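Local atomic coordinates of hypothetical protein Cgl1923 (PDB entry 2P90), a protein that is of unknown function but belongs to the PAC2 family and may be linked to the proteasome, perhaps to its assembly. Residues V30-Y35 against P110-R115; V132-C137 against G191-G196; A141-P146 against T198-H203; P146-T151 against A261-Y266. All coordinates share one frame; numbering follows the deposited sequence.

Contact 1: V30-Y35 against P110-R115; sequences VALQGY and PEPDLR
Gln33 and Glu111 are joined by the backbone hydrogen bond of this contact. Glu111 N gives its proton to Gln33 O at 2.7 Å, with an N-H...O angle of 168°. The donor lies slightly out of the carbonyl plane, tilted by 19°. Gln33 pairs with Pro110 as a parallel bridge, which carries the pairing of strands 27-33 and 103-108 a little beyond the end of the latter.

The apolar contacts lie beside this bond. Leu32 CB rests against the backbone of Glu111, 3.8 Å from Glu111 CA. Farther out, Leu32 CD1 comes within 4.3 Å of Pro112 CD. Gly34 takes a positive phi, a conformation that suits glycine.

The carboxylate of Glu111 makes the third group. Glu111 CG is anti to the backbone N (chi1 169°) and the chain runs extended beyond it. OE1 of Glu111 ends 3.5 Å from Tyr35 CB. This end is buried and has strong partners elsewhere. Arg73 of the second subunit forms a salt bridge with OE2. Gly34 O lies near OE1, and Arg70 of the second subunit holds both oxygens, with a salt bridge to OE1 and a hydrogen bond to Gly34 O. In the same chain, Ala179 N donates to OE2.

The chemistry implies a place where strand-end loops meet a subunit interface. Two arginines of the neighbouring subunit probably offset the buried negative charge of Glu111, and may help keep it ionised.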
# COMPACT_ATOMS: atom_id res chain seq x y z
N VAL B 30 -13.22 -12.45 16.57
CA VAL B 30 -12.25 -11.77 15.80
C VAL B 30 -13.01 -10.73 14.96
O VAL B 30 -13.81 -11.07 14.07
CB VAL B 30 -11.41 -12.77 14.93
CG1 VAL B 30 -10.56 -12.03 13.90
CG2 VAL B 30 -10.54 -13.68 15.79
N ALA B 31 -12.77 -9.45 15.30
CA ALA B 31 -13.36 -8.29 14.62
C ALA B 31 -12.26 -7.36 14.04
O ALA B 31 -11.89 -6.38 14.70
CB ALA B 31 -14.24 -7.52 15.59
N LEU B 32 -11.78 -7.66 12.83
CA LEU B 32 -10.67 -6.87 12.21
C LEU B 32 -11.19 -5.93 11.16
O LEU B 32 -11.84 -6.37 10.21
CB LEU B 32 -9.58 -7.78 11.58
CG LEU B 32 -8.93 -8.84 12.46
CD1 LEU B 32 -7.90 -9.67 11.63
CD2 LEU B 32 -8.27 -8.24 13.75
N GLN B 33 -10.87 -4.65 11.33
CA GLN B 33 -11.34 -3.61 10.44
C GLN B 33 -10.34 -3.49 9.26
O GLN B 33 -9.13 -3.61 9.44
CB GLN B 33 -11.51 -2.32 11.26
CG GLN B 33 -12.21 -1.15 10.55
CD GLN B 33 -12.04 0.22 11.32
OE1 GLN B 33 -11.78 0.24 12.54
NE2 GLN B 33 -12.20 1.35 10.60
N GLY B 34 -10.85 -3.34 8.04
CA GLY B 34 -10.00 -3.14 6.88
C GLY B 34 -10.25 -4.07 5.71
O GLY B 34 -9.70 -3.87 4.61
N TYR B 35 -11.09 -5.06 5.92
CA TYR B 35 -11.37 -6.06 4.90
C TYR B 35 -12.83 -6.06 4.44
O TYR B 35 -13.11 -5.76 3.27
CB TYR B 35 -10.96 -7.45 5.40
CG TYR B 35 -11.34 -8.54 4.44
CD1 TYR B 35 -10.89 -8.51 3.10
CD2 TYR B 35 -12.17 -9.58 4.83
CE1 TYR B 35 -11.22 -9.50 2.19
CE2 TYR B 35 -12.54 -10.59 3.91
CZ TYR B 35 -12.05 -10.54 2.60
OH TYR B 35 -12.38 -11.53 1.70
N PRO B 110 -7.24 -2.93 13.80
CA PRO B 110 -7.03 -3.01 12.33
C PRO B 110 -6.58 -4.39 11.83
O PRO B 110 -5.70 -5.01 12.47
CB PRO B 110 -5.89 -2.02 12.11
CG PRO B 110 -5.15 -1.99 13.45
CD PRO B 110 -6.26 -2.02 14.43
N GLU B 111 -7.15 -4.85 10.71
CA GLU B 111 -6.57 -6.00 10.02
C GLU B 111 -5.10 -5.66 9.72
O GLU B 111 -4.86 -4.62 9.11
CB GLU B 111 -7.31 -6.27 8.70
CG GLU B 111 -6.59 -7.28 7.81
CD GLU B 111 -7.27 -7.52 6.47
OE1 GLU B 111 -7.64 -6.55 5.76
OE2 GLU B 111 -7.40 -8.73 6.11
N PRO B 112 -4.11 -6.50 10.12
CA PRO B 112 -2.70 -6.19 9.71
C PRO B 112 -2.49 -6.03 8.21
O PRO B 112 -3.08 -6.79 7.43
CB PRO B 112 -1.92 -7.42 10.20
CG PRO B 112 -2.74 -7.88 11.42
CD PRO B 112 -4.19 -7.69 10.98
N ASP B 113 -1.64 -5.07 7.80
CA ASP B 113 -1.21 -5.00 6.40
C ASP B 113 -0.12 -6.08 6.12
O ASP B 113 -0.02 -6.59 5.01
CB ASP B 113 -0.61 -3.63 6.06
CG ASP B 113 -1.57 -2.50 6.20
OD1 ASP B 113 -2.39 -2.25 5.26
OD2 ASP B 113 -1.46 -1.77 7.21
N LEU B 114 0.67 -6.41 7.16
CA LEU B 114 1.89 -7.18 7.00
C LEU B 114 1.91 -8.45 7.85
O LEU B 114 1.17 -8.57 8.85
CB LEU B 114 3.11 -6.29 7.38
CG LEU B 114 3.13 -4.81 6.91
CD1 LEU B 114 4.27 -4.06 7.52
CD2 LEU B 114 3.15 -4.65 5.36
N ARG B 115 2.79 -9.38 7.45
CA ARG B 115 3.11 -10.56 8.25
C ARG B 115 1.90 -11.45 8.63
O ARG B 115 1.80 -11.90 9.80
CB ARG B 115 3.82 -10.14 9.55
CG ARG B 115 5.19 -9.47 9.38
CD ARG B 115 6.13 -10.00 10.49
NE ARG B 115 7.46 -9.69 10.08
CZ ARG B 115 8.37 -10.53 9.64
NH1 ARG B 115 8.23 -11.83 9.62
NH2 ARG B 115 9.48 -10.01 9.21

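Contact 2: V132-C137 against G191-G196; sequences VENTIC and GKNVSG
Asn193 O is gripped by two donors, Thr135 N at 3.0 Å and a water at 2.7 Å. The same water lies 2.8 Å from Thr135 OG1, so it bridges the threonine hydroxyl and the carbonyl. The Thr135 N-H reaches Asn193 O from above the carbonyl plane, 37° out of it.

This is the start of a parallel strand pair, 134-143 beside 194-202, in the central mixed sheet. Helix 179-189 comes before strand 194-202, and Gly191 ends that helix in a Schellman motif. The pairing goes on through Ser195. Its N donates to Thr135 O at 2.8 Å, and its O accepts from Cys137 N. Thr135, Val194 and Cys137 point to one face of the sheet, where helix 179-189 packs on them through Glu184 and Leu187. Ile136 and Ser195 point to the other.

At Glu133, the Asn193 side chain spans the gap. Its ND2 donates to Glu133 O at 3.0 Å, with that oxygen in the amide plane of Asn193 and the donor nearly along the C=O axis. A weak bond runs from ND2 to Glu133 OE2, a carboxylate that also has Arg162 as a salt-bridge partner. The side chains of Asn134 and Asn193 cross at about a right angle. Asn134 ND2 bonds to Ser159 OG, which also bonds Ser195 OG. On the opposite face from Ser195, Val194 CG2 lies 3.5 Å from Thr135 O.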
# COMPACT_ATOMS: atom_id res chain seq x y z
N VAL B 132 -9.07 -21.34 24.56
CA VAL B 132 -10.25 -20.96 23.74
C VAL B 132 -10.78 -22.23 23.11
O VAL B 132 -10.00 -23.08 22.66
CB VAL B 132 -9.84 -19.92 22.63
CG1 VAL B 132 -10.92 -19.72 21.53
CG2 VAL B 132 -9.49 -18.62 23.26
N GLU B 133 -12.10 -22.35 23.05
CA GLU B 133 -12.73 -23.56 22.50
C GLU B 133 -13.40 -23.38 21.14
O GLU B 133 -13.69 -24.35 20.47
CB GLU B 133 -13.69 -24.20 23.54
CG GLU B 133 -15.15 -23.74 23.47
CD GLU B 133 -15.99 -24.50 22.42
OE1 GLU B 133 -16.91 -23.84 21.84
OE2 GLU B 133 -15.74 -25.73 22.17
N ASN B 134 -13.62 -22.13 20.72
CA ASN B 134 -14.18 -21.84 19.40
C ASN B 134 -13.84 -20.41 18.96
O ASN B 134 -13.84 -19.47 19.77
CB ASN B 134 -15.72 -22.03 19.37
CG ASN B 134 -16.33 -21.87 17.97
OD1 ASN B 134 -17.36 -21.23 17.81
ND2 ASN B 134 -15.70 -22.44 16.96
N THR B 135 -13.58 -20.24 17.68
CA THR B 135 -13.24 -18.91 17.18
C THR B 135 -14.23 -18.46 16.10
O THR B 135 -14.53 -19.21 15.18
CB THR B 135 -11.76 -18.83 16.63
OG1 THR B 135 -10.85 -19.14 17.70
CG2 THR B 135 -11.45 -17.42 16.06
N ILE B 136 -14.69 -17.23 16.26
CA ILE B 136 -15.61 -16.62 15.34
C ILE B 136 -15.09 -15.31 14.76
O ILE B 136 -14.95 -14.34 15.49
CB ILE B 136 -16.99 -16.31 16.00
CG1 ILE B 136 -17.55 -17.56 16.73
CG2 ILE B 136 -17.95 -15.74 14.91
CD1 ILE B 136 -18.97 -17.36 17.33
N CYS B 137 -14.88 -15.30 13.45
CA CYS B 137 -14.48 -14.13 12.69
C CYS B 137 -15.65 -13.42 12.03
O CYS B 137 -16.53 -14.05 11.48
CB CYS B 137 -13.49 -14.55 11.62
SG CYS B 137 -11.98 -15.29 12.28
N GLY B 191 -6.78 -28.59 13.60
CA GLY B 191 -7.86 -29.37 14.24
C GLY B 191 -8.84 -28.61 15.14
O GLY B 191 -9.55 -29.22 15.92
N LYS B 192 -8.89 -27.29 15.01
CA LYS B 192 -9.63 -26.43 15.95
C LYS B 192 -11.03 -26.04 15.50
O LYS B 192 -11.33 -26.05 14.30
CB LYS B 192 -8.87 -25.12 16.19
CG LYS B 192 -8.08 -25.07 17.46
CD LYS B 192 -6.74 -25.73 17.26
CE LYS B 192 -5.66 -24.75 17.60
NZ LYS B 192 -4.35 -25.38 17.28
N ASN B 193 -11.86 -25.63 16.46
CA ASN B 193 -13.19 -25.09 16.18
C ASN B 193 -13.11 -23.64 15.67
O ASN B 193 -12.63 -22.75 16.39
CB ASN B 193 -14.09 -25.16 17.43
CG ASN B 193 -14.46 -26.60 17.83
OD1 ASN B 193 -14.58 -27.50 16.98
ND2 ASN B 193 -14.64 -26.81 19.14
N VAL B 194 -13.59 -23.40 14.44
CA VAL B 194 -13.59 -22.05 13.87
C VAL B 194 -14.71 -21.79 12.84
O VAL B 194 -14.97 -22.62 11.97
CB VAL B 194 -12.17 -21.65 13.26
CG1 VAL B 194 -11.76 -22.61 12.12
CG2 VAL B 194 -12.18 -20.21 12.77
N SER B 195 -15.35 -20.62 12.94
CA SER B 195 -16.36 -20.17 11.97
C SER B 195 -16.17 -18.69 11.62
O SER B 195 -15.58 -17.89 12.41
CB SER B 195 -17.78 -20.40 12.50
OG SER B 195 -18.00 -21.79 12.70
N GLY B 196 -16.65 -18.34 10.43
CA GLY B 196 -16.71 -16.97 9.95
C GLY B 196 -18.15 -16.61 9.67
O GLY B 196 -18.84 -17.32 8.92
O HOH W 1 -10.63 -21.88 17.99

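Contact 3: A141-P146 against T198-H203; sequences APMTVP and TVHVPH
Met143 lies over one face of the His200 ring, with CE 3.9 Å from the ring centroid and only 16° off the ring normal. This is a CH-pi contact, offset toward the rim. Met143 CG is beside the backbone N, and the bend at chi2 (-61°) turns SD back, which lets the chain fold over the ring. CG itself touches His200 ND1 at 3.5 Å. The other ring, His203, has Met143 O at its edge, in plane. Its ND1 gives that oxygen a weak bond of 3.4 Å, while His203 N donates to the same Met143 O at 2.8 Å.

The strands pair in parallel, but the short segments 141-143 and 198-202 differ in direction by 50°. Ala141 N donates to Val199 O, and Val201 N to Ala141 O. Val201 O then receives Met143 N at 2.6 Å. Beyond Met143, the chain turns at Thr144 in an inverse gamma turn. Val145 CG2 then packs on Pro202 CD at 3.9 Å.

The contact joins the C-terminal ends of strands 134-143 and 194-202. Strand 153-157 flanks the second strand, and its Thr154 bonds His200 NE2. Helix 211-225 packs on Val199 and Val201, and helix 253-276 meets Thr144 and Pro146.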
# COMPACT_ATOMS: atom_id res chain seq x y z
N ALA B 141 -20.51 -7.90 4.29
CA ALA B 141 -20.41 -7.82 2.82
C ALA B 141 -21.53 -7.03 2.23
O ALA B 141 -22.67 -7.19 2.66
CB ALA B 141 -20.35 -9.25 2.17
N PRO B 142 -21.23 -6.21 1.21
CA PRO B 142 -22.32 -5.52 0.51
C PRO B 142 -23.02 -6.55 -0.35
O PRO B 142 -22.35 -7.30 -1.08
CB PRO B 142 -21.61 -4.48 -0.36
CG PRO B 142 -20.18 -4.99 -0.53
CD PRO B 142 -19.90 -5.93 0.61
N MET B 143 -24.36 -6.63 -0.25
CA MET B 143 -25.11 -7.62 -1.04
C MET B 143 -26.33 -7.03 -1.73
O MET B 143 -26.78 -5.90 -1.43
CB MET B 143 -25.54 -8.83 -0.18
CG MET B 143 -24.39 -9.69 0.41
SD MET B 143 -23.23 -10.50 -0.76
CE MET B 143 -22.58 -11.73 0.36
N THR B 144 -26.88 -7.82 -2.65
CA THR B 144 -28.08 -7.44 -3.38
C THR B 144 -29.27 -7.92 -2.54
O THR B 144 -29.90 -8.94 -2.84
CB THR B 144 -28.11 -8.06 -4.80
OG1 THR B 144 -27.84 -9.45 -4.71
CG2 THR B 144 -27.05 -7.42 -5.70
N VAL B 145 -29.50 -7.18 -1.46
CA VAL B 145 -30.56 -7.41 -0.50
C VAL B 145 -31.11 -6.03 -0.19
O VAL B 145 -30.37 -5.03 -0.31
CB VAL B 145 -30.07 -8.11 0.82
CG1 VAL B 145 -29.54 -9.53 0.54
CG2 VAL B 145 -29.03 -7.27 1.59
N PRO B 146 -32.41 -5.95 0.16
CA PRO B 146 -33.03 -4.64 0.46
C PRO B 146 -32.98 -4.23 1.94
O PRO B 146 -32.96 -5.09 2.81
CB PRO B 146 -34.49 -4.86 0.04
CG PRO B 146 -34.73 -6.36 0.19
CD PRO B 146 -33.39 -7.06 0.21
N THR B 198 -20.68 -13.80 8.14
CA THR B 198 -20.86 -12.65 7.30
C THR B 198 -22.32 -12.16 7.37
O THR B 198 -23.26 -12.92 7.14
CB THR B 198 -20.51 -13.03 5.84
OG1 THR B 198 -19.24 -13.69 5.84
CG2 THR B 198 -20.48 -11.80 4.94
N VAL B 199 -22.48 -10.89 7.66
CA VAL B 199 -23.79 -10.26 7.63
C VAL B 199 -23.91 -9.61 6.25
O VAL B 199 -22.90 -9.13 5.70
CB VAL B 199 -23.91 -9.25 8.82
CG1 VAL B 199 -22.94 -8.06 8.66
CG2 VAL B 199 -25.33 -8.76 9.00
N HIS B 200 -25.11 -9.62 5.68
CA HIS B 200 -25.35 -9.12 4.33
C HIS B 200 -25.96 -7.75 4.41
O HIS B 200 -26.99 -7.59 5.06
CB HIS B 200 -26.31 -10.04 3.58
CG HIS B 200 -25.74 -11.40 3.32
ND1 HIS B 200 -26.09 -12.16 2.22
CD2 HIS B 200 -24.83 -12.13 4.01
CE1 HIS B 200 -25.43 -13.31 2.26
NE2 HIS B 200 -24.65 -13.30 3.33
N VAL B 201 -25.33 -6.76 3.78
CA VAL B 201 -25.75 -5.39 3.93
C VAL B 201 -26.18 -4.90 2.56
O VAL B 201 -25.48 -5.18 1.59
CB VAL B 201 -24.57 -4.54 4.49
CG1 VAL B 201 -24.94 -3.04 4.61
CG2 VAL B 201 -24.04 -5.14 5.83
N PRO B 202 -27.35 -4.20 2.45
CA PRO B 202 -27.76 -3.66 1.15
C PRO B 202 -26.59 -2.91 0.55
O PRO B 202 -26.00 -2.08 1.22
CB PRO B 202 -28.90 -2.69 1.51
CG PRO B 202 -29.44 -3.22 2.76
CD PRO B 202 -28.34 -3.89 3.50
N HIS B 203 -26.23 -3.22 -0.69
CA HIS B 203 -25.03 -2.64 -1.29
C HIS B 203 -25.13 -1.12 -1.36
O HIS B 203 -24.12 -0.43 -1.21
CB HIS B 203 -24.75 -3.22 -2.69
CG HIS B 203 -25.78 -2.86 -3.70
ND1 HIS B 203 -27.04 -3.42 -3.71
CD2 HIS B 203 -25.75 -1.97 -4.73
CE1 HIS B 203 -27.75 -2.89 -4.70
NE2 HIS B 203 -26.99 -2.01 -5.33

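Contact 4: P146-T151 against A261-Y266; sequences PHTRPT and ALEQQY
Thr148 and Glu263 meet through their polar ends. Thr148 OG1 donates to Glu263 OE2; the modelled 2.5 Å is very short, and the exact length is doubtful. The two side chains cross at about a right angle. Arg149 NH2 forms a salt bridge with Asp267, farther along the helix. Another polar tie is weak. Tyr266 OH gives its proton to Pro150 O at 2.8 Å.

Arg149 lies with its guanidinium stacked on the Glu263 side chain. The guanidinium and carboxylate planes are only 17° apart, and Glu263 CG lies over one face, toward the rim. Arg149 NH1 is 4.0 Å from Glu263 OE2, and no N-H points at that oxygen. The opposite charges probably still attract. NH1 instead bonds Thr148 O at 3.2 Å, which holds the group against its own loop.

The packing centres on Tyr266. Arg149 CB stands 3.5 Å over the centre of its ring, a CH-pi contact 6° off the normal. Arg149 CG lies near the ring atom CD2. Pro146 CD meets Tyr266 CD1 at 3.8 Å, and Pro150 CD lies near the hydroxyl. Pro146 CB also touches Leu262 CB at 4.0 Å.

The residues from Pro146 to Arg149 form a type I beta turn in the loop between strands 134-143 and 153-157. The arrangement is a proline-containing loop docked on one side of the long C-terminal helix 253-276, beyond the C-terminal end of strand 134-143 and ahead of the edge strand 153-157.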
# COMPACT_ATOMS: atom_id res chain seq x y z
N PRO B 146 -32.41 -5.95 0.16
CA PRO B 146 -33.03 -4.64 0.46
C PRO B 146 -32.98 -4.23 1.94
O PRO B 146 -32.96 -5.09 2.81
CB PRO B 146 -34.49 -4.86 0.04
CG PRO B 146 -34.73 -6.36 0.19
CD PRO B 146 -33.39 -7.06 0.21
N HIS B 147 -33.02 -2.92 2.21
CA HIS B 147 -33.15 -2.45 3.59
C HIS B 147 -34.49 -2.80 4.21
O HIS B 147 -34.67 -2.67 5.44
CB HIS B 147 -32.89 -0.92 3.70
CG HIS B 147 -34.00 -0.06 3.17
ND1 HIS B 147 -34.08 0.30 1.84
CD2 HIS B 147 -35.06 0.52 3.79
CE1 HIS B 147 -35.15 1.06 1.66
NE2 HIS B 147 -35.77 1.20 2.83
N THR B 148 -35.43 -3.24 3.37
CA THR B 148 -36.82 -3.51 3.78
C THR B 148 -37.06 -4.96 4.22
O THR B 148 -38.19 -5.36 4.45
CB THR B 148 -37.82 -3.15 2.64
OG1 THR B 148 -37.36 -3.75 1.43
CG2 THR B 148 -37.93 -1.60 2.43
N ARG B 149 -35.99 -5.74 4.34
CA ARG B 149 -36.08 -7.15 4.74
C ARG B 149 -35.09 -7.43 5.88
O ARG B 149 -34.07 -6.75 5.97
CB ARG B 149 -35.80 -8.06 3.54
CG ARG B 149 -36.88 -8.04 2.49
CD ARG B 149 -38.15 -8.70 3.04
NE ARG B 149 -39.19 -8.84 2.03
CZ ARG B 149 -40.11 -7.92 1.75
NH1 ARG B 149 -40.16 -6.74 2.39
NH2 ARG B 149 -41.00 -8.18 0.80
N PRO B 150 -35.39 -8.42 6.75
CA PRO B 150 -34.44 -8.72 7.85
C PRO B 150 -33.00 -8.93 7.35
O PRO B 150 -32.80 -9.40 6.21
CB PRO B 150 -34.98 -10.01 8.48
CG PRO B 150 -36.44 -10.09 8.06
CD PRO B 150 -36.56 -9.33 6.75
N THR B 151 -32.02 -8.55 8.18
CA THR B 151 -30.59 -8.75 7.88
C THR B 151 -30.14 -10.21 8.06
O THR B 151 -30.26 -10.80 9.13
CB THR B 151 -29.69 -7.78 8.69
OG1 THR B 151 -29.98 -6.43 8.30
CG2 THR B 151 -28.22 -8.03 8.39
N ALA B 261 -37.67 -4.98 -6.53
CA ALA B 261 -36.98 -6.07 -7.23
C ALA B 261 -36.02 -6.88 -6.31
O ALA B 261 -35.96 -8.11 -6.41
CB ALA B 261 -36.26 -5.54 -8.45
N LEU B 262 -35.31 -6.21 -5.42
CA LEU B 262 -34.51 -6.90 -4.38
C LEU B 262 -35.37 -7.64 -3.36
O LEU B 262 -34.95 -8.69 -2.83
CB LEU B 262 -33.55 -5.94 -3.67
CG LEU B 262 -32.47 -5.21 -4.50
CD1 LEU B 262 -31.84 -4.00 -3.73
CD2 LEU B 262 -31.39 -6.20 -4.98
N GLU B 263 -36.56 -7.10 -3.08
CA GLU B 263 -37.53 -7.72 -2.18
C GLU B 263 -38.02 -9.05 -2.73
O GLU B 263 -38.16 -10.03 -1.98
CB GLU B 263 -38.71 -6.79 -1.94
CG GLU B 263 -38.39 -5.63 -1.00
CD GLU B 263 -39.52 -4.62 -0.84
OE1 GLU B 263 -40.60 -4.79 -1.47
OE2 GLU B 263 -39.33 -3.65 -0.07
N GLN B 264 -38.26 -9.07 -4.05
CA GLN B 264 -38.75 -10.25 -4.75
C GLN B 264 -37.68 -11.32 -4.77
O GLN B 264 -37.91 -12.46 -4.38
CB GLN B 264 -39.18 -9.88 -6.18
CG GLN B 264 -40.39 -10.66 -6.67
CD GLN B 264 -40.81 -10.33 -8.12
OE1 GLN B 264 -40.04 -9.73 -8.90
NE2 GLN B 264 -42.04 -10.75 -8.49
N GLN B 265 -36.49 -10.93 -5.21
CA GLN B 265 -35.28 -11.76 -5.15
C GLN B 265 -35.09 -12.41 -3.76
O GLN B 265 -34.97 -13.62 -3.64
CB GLN B 265 -34.10 -10.87 -5.52
CG GLN B 265 -32.71 -11.50 -5.40
CD GLN B 265 -31.62 -10.61 -6.03
OE1 GLN B 265 -30.57 -10.36 -5.43
NE2 GLN B 265 -31.88 -10.12 -7.26
N TYR B 266 -35.12 -11.56 -2.73
CA TYR B 266 -34.99 -11.96 -1.33
C TYR B 266 -36.00 -13.02 -0.88
O TYR B 266 -35.63 -14.02 -0.24
CB TYR B 266 -35.10 -10.70 -0.45
CG TYR B 266 -34.84 -10.93 1.02
CD1 TYR B 266 -33.61 -10.60 1.59
CD2 TYR B 266 -35.80 -11.53 1.83
CE1 TYR B 266 -33.36 -10.83 2.94
CE2 TYR B 266 -35.57 -11.78 3.18
CZ TYR B 266 -34.34 -11.42 3.72
OH TYR B 266 -34.14 -11.64 5.07

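Contacts 1, 2 and 3 all reach one mixed sheet, in which strand 134-143 lies between strands 27-33 and 194-202. Contacts 1 and 2 touch through Val30 and the 134-143 strand, with centres about 17 Å apart. Contacts 2 and 3 use the same two strands, near their starts and near their ends, about 24 Å apart between centres. Contact 4 shares Pro146 with contact 3, about 10 Å away between centres, and brings in helix 253-276. Contact 1 closes first along the chain. The other three then cross one another, because their segments alternate. Together they run from a subunit interface at contact 1, through the sheet, to the C-terminal helix.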